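Local coordinates for CBS domain containing membrane protein (Sphaerobacter thermophilus, PDB 4ESY) that is of unknown function, though its paired CBS domains probably form a regulatory module that senses adenine nucleotides or similar ligands for the membrane protein carrying it, at residues R13-T25 with A119-R132. Residues are numbered along the deposited sequence; the frame is centred on the assembly and turned at random.
Sequences RAIRQVPIRDILT and APEDSVGSIADQMR
The end of helix 2-17 and the linker that follows it, Arg16 to Arg21, pair antiparallel, through a single bridge between Pro19 and Ser123, with the turn and first helical residues of a CBS domain, where the axes of segments 13-17 and 124-132 lie at 84° to each other. Four backbone bonds tie the two segments; Val124 N and Gly125 N, at the start of the helix, give theirs to Val18 O and Arg16 O, while Ile20 N reaches Asp122 O at 2.7 Å. Ser123 caps the same helix, its OG accepting from Ser126 N. The case illustrates how a glycine admits a flat group: Arg16 bends at chi3 (55°) and turns one face of its guanidinium to Gly125 CA, which stands 3.5 Å from that plane, over its centre. NH1 then meets Asp129 OD2 at 3.0 Å on the syn side, and Arg132 NH1 shares that carboxylate through OD1 at 2.9 Å. A leucine in place of Arg16 would probably take the flat group off Gly125 and leave Asp129 with Arg132 as its remaining partner in this network. Deeper in, Val124 CG2 packs against both Val18 and Ile23, whereas Ile20, beside Val141 of strand 138-143, presses its CD1 to 3.3 Å from Ile127 CG2, tighter than usual for two carbons.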
loop_
_atom_site.group_PDB
_atom_site.type_symbol
_atom_site.label_atom_id
_atom_site.label_comp_id
_atom_site.label_asym_id
_atom_site.label_seq_id
_atom_site.Cartn_x
_atom_site.Cartn_y
_atom_site.Cartn_z
ATOM N N ARG B 13 -20.972 -7.068 -12.136
ATOM C CA ARG B 13 -22.142 -6.538 -11.435
ATOM C C ARG B 13 -22.282 -7.121 -10.026
ATOM O O ARG B 13 -22.594 -6.401 -9.081
ATOM C CB ARG B 13 -23.431 -6.783 -12.218
ATOM C CG ARG B 13 -23.515 -6.045 -13.533
ATOM C CD ARG B 13 -24.906 -6.179 -14.146
ATOM N NE ARG B 13 -25.894 -5.541 -13.288
ATOM C CZ ARG B 13 -26.102 -4.227 -13.218
ATOM N NH1 ARG B 13 -27.025 -3.784 -12.385
ATOM N NH2 ARG B 13 -25.407 -3.357 -13.969
ATOM N N ALA B 14 -22.088 -8.425 -9.900
ATOM C CA ALA B 14 -22.203 -9.084 -8.601
ATOM C C ALA B 14 -21.193 -8.530 -7.605
ATOM O O ALA B 14 -21.489 -8.334 -6.410
ATOM C CB ALA B 14 -21.988 -10.574 -8.763
ATOM N N ILE B 15 -19.991 -8.268 -8.096
ATOM C CA ILE B 15 -18.933 -7.768 -7.215
ATOM C C ILE B 15 -19.273 -6.373 -6.700
ATOM O O ILE B 15 -19.074 -6.101 -5.528
ATOM C CB ILE B 15 -17.559 -7.830 -7.927
ATOM C CG1 ILE B 15 -17.108 -9.274 -7.934
ATOM C CG2 ILE B 15 -16.512 -6.917 -7.280
ATOM C CD1 ILE B 15 -15.855 -9.551 -8.741
ATOM N N ARG B 16 -19.856 -5.514 -7.543
ATOM C CA ARG B 16 -20.247 -4.177 -7.066
ATOM C C ARG B 16 -21.337 -4.188 -5.983
ATOM O O ARG B 16 -21.492 -3.207 -5.248
ATOM C CB ARG B 16 -20.726 -3.291 -8.204
ATOM C CG ARG B 16 -19.638 -2.831 -9.142
ATOM C CD ARG B 16 -20.266 -1.967 -10.210
ATOM N NE ARG B 16 -21.028 -0.863 -9.619
ATOM C CZ ARG B 16 -20.537 0.354 -9.378
ATOM N NH1 ARG B 16 -21.318 1.297 -8.855
ATOM N NH2 ARG B 16 -19.269 0.630 -9.666
ATOM N N GLN B 17 -22.070 -5.288 -5.873
ATOM C CA GLN B 17 -23.172 -5.354 -4.922
ATOM C C GLN B 17 -22.780 -5.960 -3.591
ATOM O O GLN B 17 -23.569 -5.958 -2.667
ATOM C CB GLN B 17 -24.372 -6.105 -5.505
ATOM C CG GLN B 17 -25.018 -5.359 -6.682
ATOM C CD GLN B 17 -25.359 -3.897 -6.350
ATOM O OE1 GLN B 17 -24.952 -2.979 -7.058
ATOM N NE2 GLN B 17 -26.114 -3.685 -5.269
ATOM N N VAL B 18 -21.560 -6.473 -3.490
ATOM C CA VAL B 18 -21.035 -6.964 -2.208
ATOM C C VAL B 18 -21.057 -5.876 -1.116
ATOM O O VAL B 18 -20.598 -4.764 -1.335
ATOM C CB VAL B 18 -19.590 -7.441 -2.415
ATOM C CG1 VAL B 18 -18.891 -7.756 -1.072
ATOM C CG2 VAL B 18 -19.558 -8.637 -3.407
ATOM N N PRO B 19 -21.604 -6.177 0.069
ATOM C CA PRO B 19 -21.586 -5.063 1.037
ATOM C C PRO B 19 -20.192 -4.864 1.615
ATOM O O PRO B 19 -19.442 -5.830 1.779
ATOM C CB PRO B 19 -22.580 -5.489 2.131
ATOM C CG PRO B 19 -22.713 -6.989 1.972
ATOM C CD PRO B 19 -22.426 -7.312 0.514
ATOM N N ILE B 20 -19.856 -3.606 1.879
ATOM C CA ILE B 20 -18.586 -3.246 2.503
ATOM C C ILE B 20 -18.192 -4.130 3.670
ATOM O O ILE B 20 -17.051 -4.576 3.748
ATOM C CB ILE B 20 -18.567 -1.766 2.978
ATOM C CG1 ILE B 20 -18.466 -0.859 1.771
ATOM C CG2 ILE B 20 -17.340 -1.494 3.837
ATOM C CD1 ILE B 20 -17.307 -1.274 0.913
ATOM N N ARG B 21 -19.125 -4.395 4.572
ATOM C CA ARG B 21 -18.770 -5.157 5.772
ATOM C C ARG B 21 -18.145 -6.526 5.424
ATOM O O ARG B 21 -17.391 -7.078 6.217
ATOM C CB ARG B 21 -19.952 -5.284 6.750
ATOM C CG ARG B 21 -20.639 -6.644 6.746
ATOM C CD ARG B 21 -22.016 -6.596 7.396
ATOM N NE ARG B 21 -23.054 -6.483 6.375
ATOM C CZ ARG B 21 -24.017 -5.569 6.383
ATOM N NH1 ARG B 21 -24.092 -4.687 7.379
ATOM N NH2 ARG B 21 -24.906 -5.543 5.394
ATOM N N ASP B 22 -18.419 -7.036 4.218
ATOM C CA ASP B 22 -17.847 -8.310 3.760
ATOM C C ASP B 22 -16.351 -8.211 3.414
ATOM O O ASP B 22 -15.668 -9.209 3.391
ATOM C CB ASP B 22 -18.609 -8.863 2.551
ATOM C CG ASP B 22 -19.908 -9.548 2.933
ATOM O OD1 ASP B 22 -20.203 -9.693 4.142
ATOM O OD2 ASP B 22 -20.634 -9.968 2.012
ATOM N N ILE B 23 -15.850 -7.011 3.140
ATOM C CA ILE B 23 -14.446 -6.873 2.806
ATOM C C ILE B 23 -13.601 -6.390 3.978
ATOM O O ILE B 23 -12.369 -6.359 3.874
ATOM C CB ILE B 23 -14.186 -6.002 1.555
ATOM C CG1 ILE B 23 -14.374 -4.512 1.832
ATOM C CG2 ILE B 23 -15.095 -6.440 0.405
ATOM C CD1 ILE B 23 -13.979 -3.615 0.615
ATOM N N LEU B 24 -14.249 -6.053 5.093
ATOM C CA LEU B 24 -13.521 -5.680 6.300
ATOM C C LEU B 24 -13.140 -6.935 7.055
ATOM O O LEU B 24 -13.825 -7.328 7.990
ATOM C CB LEU B 24 -14.381 -4.785 7.196
ATOM C CG LEU B 24 -14.703 -3.450 6.539
ATOM C CD1 LEU B 24 -15.609 -2.607 7.441
ATOM C CD2 LEU B 24 -13.403 -2.699 6.201
ATOM N N THR B 25 -12.055 -7.571 6.649
ATOM C CA THR B 25 -11.720 -8.908 7.150
ATOM C C THR B 25 -10.584 -8.849 8.162
ATOM O O THR B 25 -10.119 -9.874 8.675
ATOM C CB THR B 25 -11.300 -9.834 6.005
ATOM O OG1 THR B 25 -10.157 -9.268 5.358
ATOM C CG2 THR B 25 -12.453 -10.004 4.979
ATOM N N ALA B 119 -20.686 3.555 5.395
ATOM C CA ALA B 119 -21.329 2.672 6.377
ATOM C C ALA B 119 -21.143 1.222 5.912
ATOM O O ALA B 119 -20.996 0.975 4.721
ATOM C CB ALA B 119 -22.822 3.027 6.527
ATOM N N PRO B 120 -21.094 0.258 6.848
ATOM C CA PRO B 120 -20.791 -1.131 6.458
ATOM C C PRO B 120 -21.849 -1.805 5.553
ATOM O O PRO B 120 -21.579 -2.809 4.868
ATOM C CB PRO B 120 -20.677 -1.848 7.813
ATOM C CG PRO B 120 -21.449 -1.002 8.763
ATOM C CD PRO B 120 -21.189 0.403 8.315
ATOM N N GLU B 121 -23.057 -1.246 5.540
ATOM C CA GLU B 121 -24.088 -1.781 4.679
ATOM C C GLU B 121 -24.038 -1.208 3.259
ATOM O O GLU B 121 -24.799 -1.634 2.424
ATOM C CB GLU B 121 -25.485 -1.549 5.295
ATOM C CG GLU B 121 -25.956 -0.098 5.218
ATOM C CD GLU B 121 -25.512 0.781 6.404
ATOM O OE1 GLU B 121 -24.544 0.429 7.129
ATOM O OE2 GLU B 121 -26.143 1.850 6.604
ATOM N N ASP B 122 -23.176 -0.224 2.995
ATOM C CA ASP B 122 -23.001 0.309 1.631
ATOM C C ASP B 122 -22.316 -0.732 0.707
ATOM O O ASP B 122 -21.600 -1.625 1.159
ATOM C CB ASP B 122 -22.117 1.580 1.634
ATOM C CG ASP B 122 -22.768 2.806 2.326
ATOM O OD1 ASP B 122 -24.024 2.885 2.385
ATOM O OD2 ASP B 122 -21.992 3.717 2.775
ATOM N N SER B 123 -22.474 -0.582 -0.595
ATOM C CA SER B 123 -21.903 -1.559 -1.506
ATOM C C SER B 123 -20.475 -1.218 -1.909
ATOM O O SER B 123 -20.058 -0.063 -1.929
ATOM C CB SER B 123 -22.772 -1.679 -2.766
ATOM O OG SER B 123 -22.622 -0.516 -3.530
ATOM N N VAL B 124 -19.738 -2.244 -2.292
ATOM C CA VAL B 124 -18.423 -2.056 -2.896
ATOM C C VAL B 124 -18.464 -1.037 -4.061
ATOM O O VAL B 124 -17.633 -0.121 -4.119
ATOM C CB VAL B 124 -17.838 -3.428 -3.346
ATOM C CG1 VAL B 124 -16.769 -3.259 -4.415
ATOM C CG2 VAL B 124 -17.312 -4.204 -2.128
ATOM N N GLY B 125 -19.443 -1.182 -4.959
ATOM C CA GLY B 125 -19.574 -0.286 -6.094
ATOM C C GLY B 125 -19.661 1.166 -5.652
ATOM O O GLY B 125 -19.006 2.052 -6.192
ATOM N N SER B 126 -20.436 1.413 -4.613
ATOM C CA SER B 126 -20.685 2.787 -4.196
ATOM C C SER B 126 -19.431 3.416 -3.545
ATOM O O SER B 126 -19.132 4.590 -3.753
ATOM C CB SER B 126 -21.877 2.806 -3.230
ATOM O OG SER B 126 -21.486 2.277 -1.969
ATOM N N ILE B 127 -18.685 2.643 -2.759
ATOM C CA ILE B 127 -17.441 3.167 -2.207
ATOM C C ILE B 127 -16.382 3.327 -3.329
ATOM O O ILE B 127 -15.652 4.312 -3.379
ATOM C CB ILE B 127 -16.961 2.347 -0.958
ATOM C CG1 ILE B 127 -15.817 3.047 -0.238
ATOM C CG2 ILE B 127 -16.432 1.021 -1.347
ATOM C CD1 ILE B 127 -15.705 2.635 1.263
ATOM N N ALA B 128 -16.330 2.382 -4.250
ATOM C CA ALA B 128 -15.457 2.524 -5.427
ATOM C C ALA B 128 -15.764 3.838 -6.168
ATOM O O ALA B 128 -14.864 4.576 -6.567
ATOM C CB ALA B 128 -15.636 1.341 -6.358
ATOM N N ASP B 129 -17.047 4.134 -6.312
ATOM C CA ASP B 129 -17.459 5.372 -6.934
ATOM C C ASP B 129 -17.013 6.585 -6.149
ATOM O O ASP B 129 -16.595 7.575 -6.732
ATOM C CB ASP B 129 -18.974 5.370 -7.120
ATOM C CG ASP B 129 -19.414 4.372 -8.180
ATOM O OD1 ASP B 129 -18.512 3.846 -8.891
ATOM O OD2 ASP B 129 -20.641 4.114 -8.296
ATOM N N GLN B 130 -17.108 6.490 -4.822
ATOM C CA GLN B 130 -16.622 7.529 -3.924
ATOM C C GLN B 130 -15.128 7.777 -4.136
ATOM O O GLN B 130 -14.692 8.923 -4.223
ATOM C CB GLN B 130 -16.889 7.148 -2.455
ATOM C CG GLN B 130 -18.321 7.412 -1.959
ATOM C CD GLN B 130 -18.514 7.027 -0.493
ATOM O OE1 GLN B 130 -17.958 6.037 -0.022
ATOM N NE2 GLN B 130 -19.312 7.804 0.226
HETATM N N MSE B 131 -14.356 6.693 -4.217
HETATM C CA MSE B 131 -12.886 6.776 -4.390
HETATM C C MSE B 131 -12.534 7.669 -5.566
HETATM O O MSE B 131 -11.905 8.706 -5.400
HETATM C CB MSE B 131 -12.240 5.412 -4.660
HETATM C CG MSE B 131 -11.974 4.548 -3.465
HETATM SE SE MSE B 131 -10.506 4.940 -2.227
HETATM C CE MSE B 131 -11.020 3.557 -0.957
ATOM N N ARG B 132 -12.962 7.253 -6.750
ATOM C CA ARG B 132 -12.678 7.970 -7.988
ATOM C C ARG B 132 -13.202 9.405 -7.989
ATOM O O ARG B 132 -12.483 10.320 -8.386
ATOM C CB ARG B 132 -13.266 7.230 -9.193
ATOM C CG ARG B 132 -13.169 5.719 -9.140
ATOM C CD ARG B 132 -13.732 5.112 -10.427
ATOM N NE ARG B 132 -14.504 3.890 -10.195
ATOM C CZ ARG B 132 -15.765 3.725 -10.583
ATOM N NH1 ARG B 132 -16.398 2.583 -10.327
ATOM N NH2 ARG B 132 -16.390 4.709 -11.229
HETATM O O HOH W 1 -23.510 -0.560 -6.340
#